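Local coordinates for putative uncharacterized protein (Chaetomium thermophilum, PDB 5T8V) that probably helps load cohesin onto chromatin, as the C-terminal HEAT-repeat part of the Scc2 cohesin loader, at residues A[1377-1389]-A[1414-1428]. Numbering follows the deposited sequence.
Sequences IWEVRTYLRRLYS and VKVQGVTGDKVWEEI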
loop_
_atom_site.group_PDB
_atom_site.type_symbol
_atom_site.label_atom_id
_atom_site.label_comp_id
_atom_site.label_asym_id
_atom_site.label_seq_id
_atom_site.Cartn_x
_atom_site.Cartn_y
_atom_site.Cartn_z
ATOM N N ILE A 1377 -9.174 34.560 26.067
ATOM C CA ILE A 1377 -9.414 35.059 24.714
ATOM C C ILE A 1377 -8.091 35.268 23.992
ATOM O O ILE A 1377 -7.877 34.756 22.888
ATOM C CB ILE A 1377 -10.235 36.362 24.756
ATOM C CG1 ILE A 1377 -11.636 36.103 25.308
ATOM C CG2 ILE A 1377 -10.339 36.976 23.357
ATOM C CD1 ILE A 1377 -12.400 37.372 25.637
ATOM N N TRP A 1378 -7.183 36.030 24.606
ATOM C CA TRP A 1378 -5.909 36.318 23.959
ATOM C C TRP A 1378 -5.079 35.056 23.769
ATOM O O TRP A 1378 -4.347 34.942 22.779
ATOM C CB TRP A 1378 -5.122 37.345 24.772
ATOM C CG TRP A 1378 -3.878 37.795 24.076
ATOM C CD1 TRP A 1378 -2.614 37.320 24.266
ATOM C CD2 TRP A 1378 -3.782 38.805 23.065
ATOM N NE1 TRP A 1378 -1.735 37.974 23.440
ATOM C CE2 TRP A 1378 -2.426 38.891 22.692
ATOM C CE3 TRP A 1378 -4.710 39.646 22.441
ATOM C CZ2 TRP A 1378 -1.975 39.786 21.724
ATOM C CZ3 TRP A 1378 -4.260 40.532 21.481
ATOM C CH2 TRP A 1378 -2.905 40.596 21.131
ATOM N N GLU A 1379 -5.166 34.106 24.702
ATOM C CA GLU A 1379 -4.462 32.839 24.532
ATOM C C GLU A 1379 -4.907 32.145 23.252
ATOM O O GLU A 1379 -4.081 31.796 22.398
ATOM C CB GLU A 1379 -4.699 31.943 25.749
ATOM C CG GLU A 1379 -3.959 30.611 25.704
ATOM C CD GLU A 1379 -2.450 30.777 25.714
ATOM O OE1 GLU A 1379 -1.972 31.848 26.146
ATOM O OE2 GLU A 1379 -1.743 29.837 25.288
ATOM N N VAL A 1380 -6.219 31.946 23.096
ATOM C CA VAL A 1380 -6.731 31.343 21.867
ATOM C C VAL A 1380 -6.341 32.188 20.661
ATOM O O VAL A 1380 -6.063 31.659 19.579
ATOM C CB VAL A 1380 -8.257 31.158 21.957
ATOM C CG1 VAL A 1380 -8.822 30.664 20.626
ATOM C CG2 VAL A 1380 -8.604 30.183 23.071
ATOM N N ARG A 1381 -6.318 33.511 20.826
ATOM C CA ARG A 1381 -5.961 34.397 19.725
ATOM C C ARG A 1381 -4.556 34.094 19.221
ATOM O O ARG A 1381 -4.353 33.819 18.033
ATOM C CB ARG A 1381 -6.081 35.856 20.174
ATOM C CG ARG A 1381 -5.607 36.879 19.151
ATOM C CD ARG A 1381 -4.165 37.304 19.406
ATOM N NE ARG A 1381 -3.723 38.341 18.480
ATOM C CZ ARG A 1381 -2.464 38.752 18.367
ATOM N NH1 ARG A 1381 -1.513 38.212 19.118
ATOM N NH2 ARG A 1381 -2.152 39.701 17.496
ATOM N N THR A 1382 -3.569 34.136 20.116
ATOM C CA THR A 1382 -2.204 33.800 19.725
ATOM C C THR A 1382 -2.136 32.394 19.145
ATOM O O THR A 1382 -1.447 32.158 18.143
ATOM C CB THR A 1382 -1.263 33.926 20.924
ATOM O OG1 THR A 1382 -1.662 33.006 21.948
ATOM C CG2 THR A 1382 -1.281 35.343 21.479
ATOM N N TYR A 1383 -2.852 31.447 19.757
ATOM C CA TYR A 1383 -2.850 30.081 19.246
ATOM C C TYR A 1383 -3.320 30.031 17.797
ATOM O O TYR A 1383 -2.809 29.238 17.001
ATOM C CB TYR A 1383 -3.728 29.188 20.120
ATOM C CG TYR A 1383 -3.950 27.813 19.532
ATOM C CD1 TYR A 1383 -2.939 26.861 19.540
ATOM C CD2 TYR A 1383 -5.170 27.467 18.966
ATOM C CE1 TYR A 1383 -3.136 25.603 19.002
ATOM C CE2 TYR A 1383 -5.378 26.212 18.427
ATOM C CZ TYR A 1383 -4.358 25.283 18.447
ATOM O OH TYR A 1383 -4.560 24.031 17.909
ATOM N N LEU A 1384 -4.296 30.867 17.437
ATOM C CA LEU A 1384 -4.764 30.904 16.056
ATOM C C LEU A 1384 -3.761 31.610 15.153
ATOM O O LEU A 1384 -3.493 31.153 14.036
ATOM C CB LEU A 1384 -6.126 31.595 15.977
ATOM C CG LEU A 1384 -7.314 30.930 16.680
ATOM C CD1 LEU A 1384 -8.593 31.700 16.380
ATOM C CD2 LEU A 1384 -7.465 29.469 16.282
ATOM N N ARG A 1385 -3.198 32.727 15.619
ATOM C CA ARG A 1385 -2.231 33.464 14.813
ATOM C C ARG A 1385 -1.043 32.585 14.443
ATOM O O ARG A 1385 -0.535 32.659 13.318
ATOM C CB ARG A 1385 -1.765 34.710 15.566
ATOM C CG ARG A 1385 -2.887 35.670 15.937
ATOM C CD ARG A 1385 -3.351 36.495 14.751
ATOM N NE ARG A 1385 -2.451 37.611 14.472
ATOM C CZ ARG A 1385 -2.683 38.552 13.561
ATOM N NH1 ARG A 1385 -1.806 39.530 13.382
ATOM N NH2 ARG A 1385 -3.791 38.519 12.830
ATOM N N ARG A 1386 -0.588 31.744 15.374
ATOM C CA ARG A 1386 0.519 30.845 15.073
ATOM C C ARG A 1386 0.048 29.572 14.380
ATOM O O ARG A 1386 0.816 28.962 13.629
ATOM C CB ARG A 1386 1.277 30.491 16.354
ATOM C CG ARG A 1386 2.471 29.573 16.124
ATOM C CD ARG A 1386 3.737 30.099 16.786
ATOM N NE ARG A 1386 4.922 29.364 16.348
ATOM C CZ ARG A 1386 6.167 29.658 16.711
ATOM N NH1 ARG A 1386 6.406 30.679 17.524
ATOM N NH2 ARG A 1386 7.178 28.929 16.257
ATOM N N LEU A 1387 -1.202 29.163 14.608
ATOM C CA LEU A 1387 -1.711 27.936 14.007
ATOM C C LEU A 1387 -1.956 28.079 12.511
ATOM O O LEU A 1387 -2.089 27.062 11.820
ATOM C CB LEU A 1387 -3.006 27.509 14.704
ATOM C CG LEU A 1387 -3.745 26.305 14.112
ATOM C CD1 LEU A 1387 -2.861 25.069 14.131
ATOM C CD2 LEU A 1387 -5.038 26.045 14.863
ATOM N N TYR A 1388 -2.022 29.306 11.997
ATOM C CA TYR A 1388 -2.261 29.529 10.576
ATOM C C TYR A 1388 -1.166 30.403 9.977
ATOM O O TYR A 1388 -0.210 29.889 9.386
ATOM C CB TYR A 1388 -3.638 30.162 10.362
ATOM C CG TYR A 1388 -4.788 29.215 10.628
ATOM C CD1 TYR A 1388 -5.276 29.026 11.915
ATOM C CD2 TYR A 1388 -5.386 28.509 9.592
ATOM C CE1 TYR A 1388 -6.327 28.160 12.162
ATOM C CE2 TYR A 1388 -6.436 27.643 9.830
ATOM C CZ TYR A 1388 -6.904 27.471 11.116
ATOM O OH TYR A 1388 -7.949 26.609 11.359
ATOM N N SER A 1389 -1.292 31.720 10.123
ATOM C CA SER A 1389 -0.298 32.641 9.592
ATOM C C SER A 1389 -0.372 33.951 10.360
ATOM O O SER A 1389 -1.434 34.335 10.858
ATOM C CB SER A 1389 -0.506 32.888 8.093
ATOM O OG SER A 1389 -0.269 31.709 7.344
ATOM N N VAL A 1414 -4.554 27.181 5.527
ATOM C CA VAL A 1414 -3.679 26.024 5.666
ATOM C C VAL A 1414 -3.148 25.988 7.093
ATOM O O VAL A 1414 -2.916 27.027 7.717
ATOM C CB VAL A 1414 -2.512 26.055 4.651
ATOM C CG1 VAL A 1414 -1.658 24.795 4.772
ATOM C CG2 VAL A 1414 -3.042 26.206 3.231
ATOM N N LYS A 1415 -2.956 24.777 7.605
ATOM C CA LYS A 1415 -2.489 24.561 8.965
ATOM C C LYS A 1415 -0.976 24.378 8.986
ATOM O O LYS A 1415 -0.379 23.865 8.036
ATOM C CB LYS A 1415 -3.173 23.336 9.578
ATOM C CG LYS A 1415 -2.753 23.028 11.007
ATOM C CD LYS A 1415 -3.510 21.829 11.558
ATOM C CE LYS A 1415 -2.970 21.402 12.915
ATOM N NZ LYS A 1415 -3.725 20.250 13.480
ATOM N N VAL A 1416 -0.358 24.804 10.088
ATOM C CA VAL A 1416 1.084 24.667 10.247
ATOM C C VAL A 1416 1.413 23.255 10.727
ATOM O O VAL A 1416 0.582 22.554 11.309
ATOM C CB VAL A 1416 1.635 25.733 11.214
ATOM C CG1 VAL A 1416 3.158 25.772 11.175
ATOM C CG2 VAL A 1416 1.068 27.109 10.876
ATOM N N GLN A 1417 2.652 22.836 10.473
ATOM C CA GLN A 1417 3.079 21.468 10.747
ATOM C C GLN A 1417 2.827 21.061 12.195
ATOM O O GLN A 1417 1.903 20.289 12.475
ATOM C CB GLN A 1417 4.561 21.303 10.406
ATOM C CG GLN A 1417 5.063 19.871 10.515
ATOM C CD GLN A 1417 6.380 19.658 9.796
ATOM O OE1 GLN A 1417 6.982 20.601 9.284
ATOM N NE2 GLN A 1417 6.834 18.411 9.749
ATOM N N GLY A 1418 3.636 21.569 13.122
ATOM C CA GLY A 1418 3.580 21.120 14.501
ATOM C C GLY A 1418 2.935 22.099 15.459
ATOM O O GLY A 1418 3.619 22.714 16.282
ATOM N N VAL A 1419 1.614 22.250 15.365
ATOM C CA VAL A 1419 0.853 23.049 16.318
ATOM C C VAL A 1419 -0.326 22.208 16.788
ATOM O O VAL A 1419 -1.487 22.541 16.528
ATOM C CB VAL A 1419 0.379 24.379 15.702
ATOM C CG1 VAL A 1419 -0.185 25.296 16.782
ATOM C CG2 VAL A 1419 1.519 25.064 14.958
ATOM N N THR A 1420 -0.027 21.107 17.482
ATOM C CA THR A 1420 -1.033 20.134 17.891
ATOM C C THR A 1420 -2.257 20.810 18.498
ATOM O O THR A 1420 -3.336 20.804 17.898
ATOM C CB THR A 1420 -0.433 19.142 18.891
ATOM O OG1 THR A 1420 0.776 18.593 18.355
ATOM C CG2 THR A 1420 -1.413 18.010 19.182
ATOM N N GLY A 1421 -2.099 21.393 19.682
ATOM C CA GLY A 1421 -3.203 22.041 20.362
ATOM C C GLY A 1421 -3.304 21.662 21.825
ATOM O O GLY A 1421 -4.214 22.109 22.526
ATOM N N ASP A 1422 -2.373 20.830 22.298
ATOM C CA ASP A 1422 -2.375 20.450 23.707
ATOM C C ASP A 1422 -1.900 21.601 24.584
ATOM O O ASP A 1422 -2.422 21.807 25.686
ATOM C CB ASP A 1422 -1.495 19.218 23.916
ATOM C CG ASP A 1422 -1.999 18.007 23.157
ATOM O OD1 ASP A 1422 -3.227 17.788 23.130
ATOM O OD2 ASP A 1422 -1.165 17.276 22.582
ATOM N N LYS A 1423 -0.914 22.366 24.108
ATOM C CA LYS A 1423 -0.397 23.486 24.889
ATOM C C LYS A 1423 -1.486 24.517 25.160
ATOM O O LYS A 1423 -1.614 25.013 26.284
ATOM C CB LYS A 1423 0.779 24.132 24.157
ATOM C CG LYS A 1423 1.964 23.203 23.937
ATOM C CD LYS A 1423 3.068 23.890 23.146
ATOM C CE LYS A 1423 4.290 22.995 23.002
ATOM N NZ LYS A 1423 5.376 23.654 22.226
ATOM N N VAL A 1424 -2.277 24.854 24.139
ATOM C CA VAL A 1424 -3.320 25.858 24.309
ATOM C C VAL A 1424 -4.417 25.344 25.236
ATOM O O VAL A 1424 -4.978 26.101 26.035
ATOM C CB VAL A 1424 -3.882 26.281 22.938
ATOM C CG1 VAL A 1424 -4.482 25.089 22.201
ATOM C CG2 VAL A 1424 -4.909 27.394 23.099
ATOM N N TRP A 1425 -4.740 24.053 25.146
ATOM C CA TRP A 1425 -5.743 23.466 26.028
ATOM C C TRP A 1425 -5.282 23.521 27.482
ATOM O O TRP A 1425 -5.947 24.111 28.346
ATOM C CB TRP A 1425 -6.012 22.024 25.590
ATOM C CG TRP A 1425 -7.187 21.369 26.248
ATOM C CD1 TRP A 1425 -7.155 20.457 27.262
ATOM C CD2 TRP A 1425 -8.568 21.561 25.923
ATOM N NE1 TRP A 1425 -8.432 20.073 27.592
ATOM C CE2 TRP A 1425 -9.318 20.736 26.786
ATOM C CE3 TRP A 1425 -9.245 22.354 24.989
ATOM C CZ2 TRP A 1425 -10.710 20.681 26.743
ATOM C CZ3 TRP A 1425 -10.627 22.298 24.950
ATOM C CH2 TRP A 1425 -11.345 21.467 25.822
ATOM N N GLU A 1426 -4.128 22.911 27.762
ATOM C CA GLU A 1426 -3.554 22.946 29.102
ATOM C C GLU A 1426 -3.489 24.370 29.639
ATOM O O GLU A 1426 -3.908 24.641 30.769
ATOM C CB GLU A 1426 -2.160 22.311 29.075
ATOM C CG GLU A 1426 -1.305 22.571 30.307
ATOM C CD GLU A 1426 0.061 21.922 30.206
ATOM O OE1 GLU A 1426 0.252 21.072 29.309
ATOM O OE2 GLU A 1426 0.947 22.266 31.019
ATOM N N GLU A 1427 -2.965 25.298 28.836
ATOM C CA GLU A 1427 -2.812 26.672 29.304
ATOM C C GLU A 1427 -4.164 27.310 29.594
ATOM O O GLU A 1427 -4.307 28.066 30.562
ATOM C CB GLU A 1427 -2.038 27.496 28.275
ATOM C CG GLU A 1427 -1.712 28.911 28.731
ATOM C CD GLU A 1427 -0.823 28.940 29.960
ATOM O OE1 GLU A 1427 -0.246 27.886 30.308
ATOM O OE2 GLU A 1427 -0.699 30.018 30.580
ATOM N N ILE A 1428 -5.170 27.023 28.765
ATOM C CA ILE A 1428 -6.516 27.521 29.033
ATOM C C ILE A 1428 -6.991 27.033 30.395
ATOM O O ILE A 1428 -7.544 27.801 31.191
ATOM C CB ILE A 1428 -7.483 27.099 27.911
ATOM C CG1 ILE A 1428 -7.243 27.952 26.662
ATOM C CG2 ILE A 1428 -8.946 27.240 28.360
ATOM C CD1 ILE A 1428 -7.960 27.454 25.424
#
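Y1383 lies against V1424, with CG1 of the valine over the centre of one ring face, 3.5 Å from the centroid and nearly along the ring normal, a CH-pi contact. The tyrosine gets there because its CG is anti to the backbone N (chi1 171°), which sends the ring across to the start of helix 1422-1428. V1424 meets it at about a right angle, its CG2 against CB and CG of the tyrosine. Farther out, V1419 CG1 sits 3.7 Å from Y1383 CE1, the two side chains sliding past each other in opposite directions, and Y1383 OH ends 3.4 Å from CA of the N-cap residue G1421. Cutting the ring back to an alanine is likely to leave V1419 and V1424 without the surface they pack on and to open a gap beside G1421.

L1387 continues this apolar seam: its CD1 touches both V1419 CB and K1415 CG, at 3.7 Å each. Just past it, V1416 N gives a weak bond to L1387 O (3.3 Å), tying the incoming loop to the C-terminal end of helix 1364-1387. At the other end, V1380 CG2 touches I1428 CD1, and both side chains also reach I1280 of helix 1271-1284.

The helix segments run antiparallel (174°), a hairpin pair near the C-terminus of this helical-repeat protein. E1379 and E1427 cross at about a right angle, E1379 OE2 3.6 Å from E1427 CG, with the carboxylate planes turned well away from each other. The two like charges, not in contact, probably repel mildly, so what holds the pair is chiefly the apolar packing.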